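PDB 2QDE: mandelate racemase/muconate lactonizing enzyme family protein from Azoarcus sp., which is a metal-binding member of the enolase superfamily, pairing an alpha/beta capping domain with a TIM-barrel-like domain that holds a barium ion in this model. Local coordinates for residues Leu192-Asn197 / Ser218-Pro223; Ile243-Ser248 / Gly262-Leu267; Lys7-Pro12 / Leu35-Ser40. All coordinates share one frame; numbering follows the deposited sequence.

Contacts 1 and 2 are successive pieces of the same barrel wall, with centres about 10 Å apart. Strands 220-221 and 243-245 are neighbours in the parallel part of the barrel sheet, and a probable backbone hydrogen bond from Q222 N to Y244 O (2.8 Å) stitches the two contacts together. Between them they supply the whole set of protein ligands of the barium ion: D195, N197 and E221 from contact 1, D246 from contact 2. Contact 3 belongs to the N-terminal capping domain on the other side of the chain's centre, its centre about 36 Å from that of contact 1 and about 35 Å from that of contact 2, and it touches neither.

Contact 1: residues Leu192-Asn197 / Ser218-Pro223; sequences LFIDIN and SKIEQP. With BA (barium ion), chain I.
The carboxylates of D195 and E221 are stacked on one face of a parallel strand pair and share a barium ion. D195 OD2 and E221 OE2 come within 2.9 Å of each other because both bind the metal, at 2.7 and 2.8 Å respectively; D195 OD1 is a longer ligand, and N197 OD1 joins from the turn. Both acidic side chains start with CG anti to the backbone N and cross obliquely, carboxylate planes 28° apart. K165 makes a salt bridge with E221 OE1 and a hydrogen bond to D195 OD2, and probably helps keep both ionised. D195 OD1 also accepts a hydrogen bond from N197 N, met from above the carboxylate plane, an Asx turn that helps set the backbone from which N197 OD1 reaches the ion.

Three backbone hydrogen bonds join the segments: S218 N lies in the plane of the L192 carbonyl, while E221 N and I196 N come in nearly along the C=O axes of I194 and E221, the last nearly straight at 175°. Away from the metal, K219 bends at its last torsion so that CE sits over the F193 ring, 3.6 Å from its centroid, with NZ off-centre in a cation-pi contact. NZ also gives a hydrogen bond to S218 OG, itself hydrogen-bonded to D191, and K219 makes a second cation-pi contact with Y244. On the other face I220 CD1 meets I194 CG1 at 3.6 Å. The pair belongs to a right-handed beta-alpha-beta unit through helix 202-212, with strand 164-167 flanking 192-195, strand 243-245 flanking 220-221, and helix 229-236 packed on Q222 and P223.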
loop_
_atom_site.group_PDB
_atom_site.type_symbol
_atom_site.label_atom_id
_atom_site.label_comp_id
_atom_site.label_asym_id
_atom_site.label_seq_id
_atom_site.Cartn_x
_atom_site.Cartn_y
_atom_site.Cartn_z
ATOM N N LEU A 192 -15.737 10.259 30.978
ATOM C CA LEU A 192 -16.623 9.101 30.998
ATOM C C LEU A 192 -16.501 8.281 29.713
ATOM O O LEU A 192 -16.516 8.841 28.617
ATOM C CB LEU A 192 -18.069 9.577 31.160
ATOM C CG LEU A 192 -19.177 8.527 31.086
ATOM C CD1 LEU A 192 -19.098 7.617 32.308
ATOM C CD2 LEU A 192 -20.538 9.218 31.011
ATOM N N PHE A 193 -16.362 6.962 29.842
ATOM C CA PHE A 193 -16.286 6.109 28.660
ATOM C C PHE A 193 -16.878 4.730 28.916
ATOM O O PHE A 193 -17.209 4.399 30.053
ATOM C CB PHE A 193 -14.844 6.015 28.119
ATOM C CG PHE A 193 -13.859 5.350 29.042
ATOM C CD1 PHE A 193 -13.549 3.998 28.894
ATOM C CD2 PHE A 193 -13.178 6.095 30.011
ATOM C CE1 PHE A 193 -12.563 3.391 29.696
ATOM C CE2 PHE A 193 -12.193 5.504 30.819
ATOM C CZ PHE A 193 -11.882 4.149 30.658
ATOM N N ILE A 194 -17.030 3.937 27.859
ATOM C CA ILE A 194 -17.616 2.607 27.993
ATOM C C ILE A 194 -16.736 1.494 27.428
ATOM O O ILE A 194 -15.905 1.728 26.550
ATOM C CB ILE A 194 -18.989 2.540 27.298
ATOM C CG1 ILE A 194 -18.840 2.890 25.812
ATOM C CG2 ILE A 194 -19.959 3.499 27.975
ATOM C CD1 ILE A 194 -20.122 2.732 25.014
ATOM N N ASP A 195 -16.940 0.286 27.942
ATOM C CA ASP A 195 -16.179 -0.896 27.538
ATOM C C ASP A 195 -17.154 -1.927 26.966
ATOM O O ASP A 195 -18.117 -2.302 27.628
ATOM C CB ASP A 195 -15.465 -1.464 28.762
ATOM C CG ASP A 195 -14.463 -2.547 28.415
ATOM O OD1 ASP A 195 -14.459 -3.029 27.264
ATOM O OD2 ASP A 195 -13.682 -2.929 29.315
ATOM N N ILE A 196 -16.899 -2.377 25.739
ATOM C CA ILE A 196 -17.771 -3.336 25.060
ATOM C C ILE A 196 -17.254 -4.772 25.118
ATOM O O ILE A 196 -17.999 -5.716 24.861
ATOM C CB ILE A 196 -17.949 -2.956 23.570
ATOM C CG1 ILE A 196 -18.094 -1.437 23.431
ATOM C CG2 ILE A 196 -19.180 -3.635 23.002
ATOM C CD1 ILE A 196 -19.271 -0.851 24.197
ATOM N N ASN A 197 -15.975 -4.932 25.444
ATOM C CA ASN A 197 -15.368 -6.256 25.530
ATOM C C ASN A 197 -15.471 -7.025 24.202
ATOM O O ASN A 197 -15.575 -8.256 24.191
ATOM C CB ASN A 197 -16.007 -7.078 26.666
ATOM C CG ASN A 197 -15.629 -6.563 28.051
ATOM O OD1 ASN A 197 -14.445 -6.417 28.376
ATOM N ND2 ASN A 197 -16.633 -6.294 28.877
ATOM N N SER A 218 -15.395 9.921 26.228
ATOM C CA SER A 218 -13.989 10.136 25.908
ATOM C C SER A 218 -13.457 9.059 24.965
ATOM O O SER A 218 -12.493 9.290 24.235
ATOM C CB SER A 218 -13.139 10.177 27.182
ATOM O OG SER A 218 -13.105 8.914 27.822
ATOM N N LYS A 219 -14.090 7.888 24.971
ATOM C CA LYS A 219 -13.657 6.789 24.113
ATOM C C LYS A 219 -14.567 5.570 24.214
ATOM O O LYS A 219 -15.412 5.487 25.110
ATOM C CB LYS A 219 -12.226 6.377 24.488
ATOM C CG LYS A 219 -12.012 6.214 26.000
ATOM C CD LYS A 219 -10.564 5.885 26.334
ATOM C CE LYS A 219 -10.245 6.139 27.800
ATOM N NZ LYS A 219 -10.290 7.582 28.130
ATOM N N ILE A 220 -14.394 4.641 23.276
ATOM C CA ILE A 220 -15.136 3.383 23.257
ATOM C C ILE A 220 -14.085 2.277 23.349
ATOM O O ILE A 220 -13.251 2.140 22.457
ATOM C CB ILE A 220 -15.923 3.167 21.943
ATOM C CG1 ILE A 220 -16.859 4.351 21.672
ATOM C CG2 ILE A 220 -16.725 1.876 22.042
ATOM C CD1 ILE A 220 -17.865 4.588 22.756
ATOM N N GLU A 221 -14.115 1.499 24.424
ATOM C CA GLU A 221 -13.142 0.427 24.597
ATOM C C GLU A 221 -13.536 -0.883 23.914
ATOM O O GLU A 221 -14.589 -1.463 24.203
ATOM C CB GLU A 221 -12.905 0.166 26.084
ATOM C CG GLU A 221 -11.785 -0.839 26.371
ATOM C CD GLU A 221 -11.600 -1.102 27.859
ATOM O OE1 GLU A 221 -11.897 -0.185 28.660
ATOM O OE2 GLU A 221 -11.142 -2.217 28.221
ATOM N N GLN A 222 -12.669 -1.335 23.009
ATOM C CA GLN A 222 -12.844 -2.581 22.260
ATOM C C GLN A 222 -14.273 -2.896 21.816
ATOM O O GLN A 222 -14.904 -3.830 22.329
ATOM C CB GLN A 222 -12.321 -3.764 23.082
ATOM C CG GLN A 222 -12.084 -5.020 22.254
ATOM C CD GLN A 222 -10.873 -4.895 21.346
ATOM O OE1 GLN A 222 -10.932 -5.228 20.161
ATOM N NE2 GLN A 222 -9.765 -4.417 21.900
ATOM N N PRO A 223 -14.800 -2.132 20.848
ATOM C CA PRO A 223 -16.161 -2.385 20.377
ATOM C C PRO A 223 -16.291 -3.680 19.569
ATOM O O PRO A 223 -17.309 -4.369 19.654
ATOM C CB PRO A 223 -16.476 -1.141 19.541
ATOM C CG PRO A 223 -15.146 -0.742 19.015
ATOM C CD PRO A 223 -14.231 -0.934 20.202
HETATM BA BA BA I . -12.090 -4.837 28.178
#

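Contact 2: residues Ile243-Ser248 / Gly262-Leu267; sequences IYADES and GAADGL. With BA (barium ion), chain I.
Strands 243-245 and 266-269 run parallel here, with D265 N giving a nearly straight bond to I243 O (2.7 Å) and A245 N reaching G266 O (3.0 Å) from above the carbonyl plane. D265 also returns to the same residue through its side chain: OD2 takes I243 N at 2.8 Å on its anti lone pair, so both backbone polar atoms of I243 are gripped by one aspartate. Its other oxygen, OD1, forms a salt bridge with R236 and a hydrogen bond with Y202 of a second subunit, which ties the start of this strand to a neighbouring subunit.

The ring of Y244 lies flat over G266. G266 CA stands 3.2 Å from the ring centroid and 5° off the normal, a close CH-pi contact in which the lack of a side chain lets the ring come down onto the backbone. At the far end of the ring, a water links Y244 OH to D265 O. This is a beta-alpha-beta unit of the TIM-barrel-like domain, with helix 252-261 running between the two strands. On the sheet face away from the tyrosine, A245 CB meets A264 CB at 4.0 Å and L267 CD2 a little farther off, and I258 of that helix touches both alanines.

Past the strand the chain turns into the metal site. D246, its CG anti to the backbone N (chi1 175°), sends OD2 to the barium ion at 2.7 Å, while OD1 is held by a salt bridge to K273 and a hydrogen bond from Y57.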
loop_
_atom_site.group_PDB
_atom_site.type_symbol
_atom_site.label_atom_id
_atom_site.label_comp_id
_atom_site.label_asym_id
_atom_site.label_seq_id
_atom_site.Cartn_x
_atom_site.Cartn_y
_atom_site.Cartn_z
ATOM N N ILE A 243 -11.397 5.284 19.566
ATOM C CA ILE A 243 -11.556 3.848 19.721
ATOM C C ILE A 243 -10.277 3.276 20.339
ATOM O O ILE A 243 -9.205 3.368 19.739
ATOM C CB ILE A 243 -11.795 3.170 18.354
ATOM C CG1 ILE A 243 -12.995 3.812 17.644
ATOM C CG2 ILE A 243 -11.990 1.674 18.538
ATOM C CD1 ILE A 243 -14.308 3.686 18.393
ATOM N N TYR A 244 -10.395 2.696 21.532
ATOM C CA TYR A 244 -9.253 2.107 22.234
ATOM C C TYR A 244 -9.261 0.583 22.124
ATOM O O TYR A 244 -10.325 -0.032 22.048
ATOM C CB TYR A 244 -9.270 2.498 23.715
ATOM C CG TYR A 244 -8.677 3.859 24.015
ATOM C CD1 TYR A 244 -8.978 4.974 23.226
ATOM C CD2 TYR A 244 -7.844 4.039 25.116
ATOM C CE1 TYR A 244 -8.464 6.236 23.533
ATOM C CE2 TYR A 244 -7.325 5.293 25.432
ATOM C CZ TYR A 244 -7.640 6.385 24.639
ATOM O OH TYR A 244 -7.122 7.617 24.959
ATOM N N ALA A 245 -8.074 -0.019 22.138
ATOM C CA ALA A 245 -7.956 -1.466 22.031
ATOM C C ALA A 245 -7.482 -2.119 23.329
ATOM O O ALA A 245 -6.527 -1.656 23.951
ATOM C CB ALA A 245 -6.996 -1.815 20.910
ATOM N N ASP A 246 -8.162 -3.186 23.740
ATOM C CA ASP A 246 -7.771 -3.925 24.936
ATOM C C ASP A 246 -7.464 -5.339 24.472
ATOM O O ASP A 246 -6.304 -5.692 24.253
ATOM C CB ASP A 246 -8.898 -3.949 25.972
ATOM C CG ASP A 246 -8.567 -4.815 27.185
ATOM O OD1 ASP A 246 -7.448 -5.376 27.260
ATOM O OD2 ASP A 246 -9.438 -4.932 28.072
ATOM N N GLU A 247 -8.516 -6.132 24.296
ATOM C CA GLU A 247 -8.364 -7.502 23.845
ATOM C C GLU A 247 -7.498 -7.611 22.589
ATOM O O GLU A 247 -6.728 -8.556 22.454
ATOM C CB GLU A 247 -9.737 -8.140 23.596
ATOM C CG GLU A 247 -10.488 -8.514 24.871
ATOM C CD GLU A 247 -11.329 -7.379 25.442
ATOM O OE1 GLU A 247 -10.987 -6.193 25.238
ATOM O OE2 GLU A 247 -12.340 -7.687 26.109
ATOM N N SER A 248 -7.620 -6.648 21.677
ATOM C CA SER A 248 -6.831 -6.665 20.447
ATOM C C SER A 248 -5.341 -6.458 20.703
ATOM O O SER A 248 -4.507 -6.945 19.939
ATOM C CB SER A 248 -7.320 -5.591 19.472
ATOM O OG SER A 248 -8.625 -5.882 19.007
ATOM N N GLY A 262 -3.673 1.318 11.862
ATOM C CA GLY A 262 -4.349 2.479 12.420
ATOM C C GLY A 262 -5.680 2.015 12.992
ATOM O O GLY A 262 -6.743 2.538 12.647
ATOM N N ALA A 263 -5.614 1.021 13.873
ATOM C CA ALA A 263 -6.811 0.440 14.470
ATOM C C ALA A 263 -7.181 0.983 15.851
ATOM O O ALA A 263 -8.194 0.574 16.418
ATOM C CB ALA A 263 -6.658 -1.079 14.539
ATOM N N ALA A 264 -6.382 1.896 16.397
ATOM C CA ALA A 264 -6.692 2.409 17.726
ATOM C C ALA A 264 -6.190 3.808 18.030
ATOM O O ALA A 264 -5.186 4.252 17.485
ATOM C CB ALA A 264 -6.169 1.436 18.786
ATOM N N ASP A 265 -6.901 4.481 18.931
ATOM C CA ASP A 265 -6.564 5.832 19.374
ATOM C C ASP A 265 -5.959 5.781 20.778
ATOM O O ASP A 265 -5.504 6.792 21.312
ATOM C CB ASP A 265 -7.820 6.700 19.392
ATOM C CG ASP A 265 -8.406 6.898 18.007
ATOM O OD1 ASP A 265 -7.697 7.476 17.157
ATOM O OD2 ASP A 265 -9.564 6.473 17.772
ATOM N N GLY A 266 -5.960 4.587 21.364
ATOM C CA GLY A 266 -5.435 4.399 22.706
ATOM C C GLY A 266 -5.405 2.917 23.026
ATOM O O GLY A 266 -5.983 2.121 22.286
ATOM N N LEU A 267 -4.764 2.545 24.132
ATOM C CA LEU A 267 -4.638 1.129 24.487
ATOM C C LEU A 267 -4.864 0.833 25.970
ATOM O O LEU A 267 -4.658 1.698 26.816
ATOM C CB LEU A 267 -3.231 0.646 24.118
ATOM C CG LEU A 267 -2.659 0.971 22.732
ATOM C CD1 LEU A 267 -1.135 0.839 22.769
ATOM C CD2 LEU A 267 -3.260 0.053 21.687
HETATM BA BA BA I . -12.090 -4.837 28.178
HETATM O O HOH W 1 -7.169 9.171 22.287
#

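Contact 3: residues Lys7-Pro12 / Leu35-Ser40; sequences KVEVIP and LLKLHS
H39 and K7 rise side by side from an antiparallel strand pair, their CB atoms 3.6 Å apart in a hydrogen-bonded pair. The lysine is extended throughout and runs past one face of the imidazole, CE lying 4.2 Å from the ring centroid and offset toward the rim. E9 lies at the ring's edge: OE1 comes to 3.0 Å from H39 CE1, with carboxylate and ring nearly coplanar. The same oxygen also meets the straight chain of K37, whose CD lies 3.4 Å from E9 OE1, so OE1 sits in the corner between ring and lysine. A water bridges E9 OE2 and K37 NZ, and NZ also makes a salt bridge with E371. Nearby, I11 CD1 reaches K37 CE, and I11 CB lies against L35 CB.

The opposite face is apolar. L36 CD1 bends back across the strands to nestle between V8 CG1 (4.0 Å) and V10 CG2 (3.9 Å), while beside it L38 CD2 rests against both methyls of V8. Helices 62-78 and 101-119 pack onto this valine-leucine surface, the first on the valines and the second on the leucines. Within the sheet, strand 385-387 borders 5-15 and strand 45-49 borders 31-40.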
loop_
_atom_site.group_PDB
_atom_site.type_symbol
_atom_site.label_atom_id
_atom_site.label_comp_id
_atom_site.label_asym_id
_atom_site.label_seq_id
_atom_site.Cartn_x
_atom_site.Cartn_y
_atom_site.Cartn_z
ATOM N N LYS A 7 11.205 -25.647 45.118
ATOM C CA LYS A 7 9.832 -26.090 45.278
ATOM C C LYS A 7 8.855 -25.119 44.627
ATOM O O LYS A 7 8.948 -23.908 44.809
ATOM C CB LYS A 7 9.539 -26.235 46.775
ATOM C CG LYS A 7 8.192 -26.818 47.156
ATOM C CD LYS A 7 8.166 -27.017 48.679
ATOM C CE LYS A 7 6.752 -26.998 49.237
ATOM N NZ LYS A 7 6.748 -26.990 50.738
ATOM N N VAL A 8 7.921 -25.664 43.854
ATOM C CA VAL A 8 6.924 -24.844 43.190
ATOM C C VAL A 8 5.556 -25.255 43.718
ATOM O O VAL A 8 5.155 -26.418 43.605
ATOM C CB VAL A 8 6.995 -25.029 41.658
ATOM C CG1 VAL A 8 5.939 -24.183 40.977
ATOM C CG2 VAL A 8 8.380 -24.644 41.165
ATOM N N GLU A 9 4.844 -24.296 44.302
ATOM C CA GLU A 9 3.531 -24.553 44.883
ATOM C C GLU A 9 2.416 -23.663 44.333
ATOM O O GLU A 9 2.523 -22.436 44.351
ATOM C CB GLU A 9 3.619 -24.394 46.408
ATOM C CG GLU A 9 2.283 -24.268 47.118
ATOM C CD GLU A 9 2.442 -24.099 48.616
ATOM O OE1 GLU A 9 3.533 -23.670 49.052
ATOM O OE2 GLU A 9 1.476 -24.381 49.359
ATOM N N VAL A 10 1.341 -24.296 43.863
ATOM C CA VAL A 10 0.191 -23.583 43.313
ATOM C C VAL A 10 -1.056 -23.874 44.140
ATOM O O VAL A 10 -1.478 -25.022 44.250
ATOM C CB VAL A 10 -0.075 -23.992 41.850
ATOM C CG1 VAL A 10 -1.279 -23.234 41.314
ATOM C CG2 VAL A 10 1.153 -23.701 41.003
ATOM N N ILE A 11 -1.634 -22.822 44.711
ATOM C CA ILE A 11 -2.815 -22.924 45.561
ATOM C C ILE A 11 -4.069 -22.359 44.901
ATOM O O ILE A 11 -4.130 -21.168 44.583
ATOM C CB ILE A 11 -2.606 -22.139 46.878
ATOM C CG1 ILE A 11 -1.270 -22.523 47.509
ATOM C CG2 ILE A 11 -3.765 -22.394 47.829
ATOM C CD1 ILE A 11 -0.858 -21.617 48.634
ATOM N N PRO A 12 -5.096 -23.202 44.702
ATOM C CA PRO A 12 -6.339 -22.733 44.078
ATOM C C PRO A 12 -7.250 -22.084 45.124
ATOM O O PRO A 12 -7.624 -22.721 46.112
ATOM C CB PRO A 12 -6.935 -24.015 43.514
ATOM C CG PRO A 12 -6.562 -25.024 44.572
ATOM C CD PRO A 12 -5.121 -24.666 44.902
ATOM N N LEU A 35 -2.839 -18.941 43.518
ATOM C CA LEU A 35 -1.716 -18.290 44.179
ATOM C C LEU A 35 -0.504 -19.160 43.890
ATOM O O LEU A 35 -0.608 -20.389 43.842
ATOM C CB LEU A 35 -1.915 -18.194 45.692
ATOM C CG LEU A 35 -3.046 -17.340 46.269
ATOM C CD1 LEU A 35 -2.824 -17.211 47.772
ATOM C CD2 LEU A 35 -3.080 -15.954 45.624
ATOM N N LEU A 36 0.644 -18.524 43.695
ATOM C CA LEU A 36 1.874 -19.239 43.400
ATOM C C LEU A 36 2.947 -18.950 44.435
ATOM O O LEU A 36 3.096 -17.820 44.901
ATOM C CB LEU A 36 2.401 -18.829 42.021
ATOM C CG LEU A 36 3.795 -19.327 41.611
ATOM C CD1 LEU A 36 3.794 -20.846 41.474
ATOM C CD2 LEU A 36 4.199 -18.676 40.297
ATOM N N LYS A 37 3.695 -19.983 44.792
ATOM C CA LYS A 37 4.795 -19.827 45.726
ATOM C C LYS A 37 6.014 -20.509 45.142
ATOM O O LYS A 37 5.976 -21.702 44.836
ATOM C CB LYS A 37 4.473 -20.443 47.092
ATOM C CG LYS A 37 3.512 -19.629 47.931
ATOM C CD LYS A 37 3.318 -20.258 49.308
ATOM C CE LYS A 37 2.278 -19.497 50.130
ATOM N NZ LYS A 37 2.020 -20.164 51.449
ATOM N N LEU A 38 7.084 -19.741 44.968
ATOM C CA LEU A 38 8.336 -20.271 44.456
ATOM C C LEU A 38 9.306 -20.291 45.632
ATOM O O LEU A 38 9.858 -19.257 46.017
ATOM C CB LEU A 38 8.888 -19.389 43.334
ATOM C CG LEU A 38 8.032 -19.225 42.073
ATOM C CD1 LEU A 38 8.838 -18.457 41.028
ATOM C CD2 LEU A 38 7.618 -20.589 41.528
ATOM N N HIS A 39 9.489 -21.473 46.213
ATOM C CA HIS A 39 10.379 -21.639 47.356
ATOM C C HIS A 39 11.843 -21.746 46.961
ATOM O O HIS A 39 12.193 -22.534 46.090
ATOM C CB HIS A 39 10.005 -22.897 48.139
ATOM C CG HIS A 39 8.610 -22.886 48.679
ATOM N ND1 HIS A 39 7.508 -23.181 47.906
ATOM C CD2 HIS A 39 8.138 -22.603 49.916
ATOM C CE1 HIS A 39 6.416 -23.080 48.643
ATOM N NE2 HIS A 39 6.772 -22.730 49.867
ATOM N N SER A 40 12.701 -20.966 47.612
ATOM C CA SER A 40 14.132 -21.017 47.326
ATOM C C SER A 40 14.831 -21.878 48.380
ATOM O O SER A 40 14.241 -22.222 49.409
ATOM C CB SER A 40 14.743 -19.619 47.348
ATOM O OG SER A 40 14.909 -19.166 48.675
HETATM O O HOH W 2 1.163 -22.825 51.380
#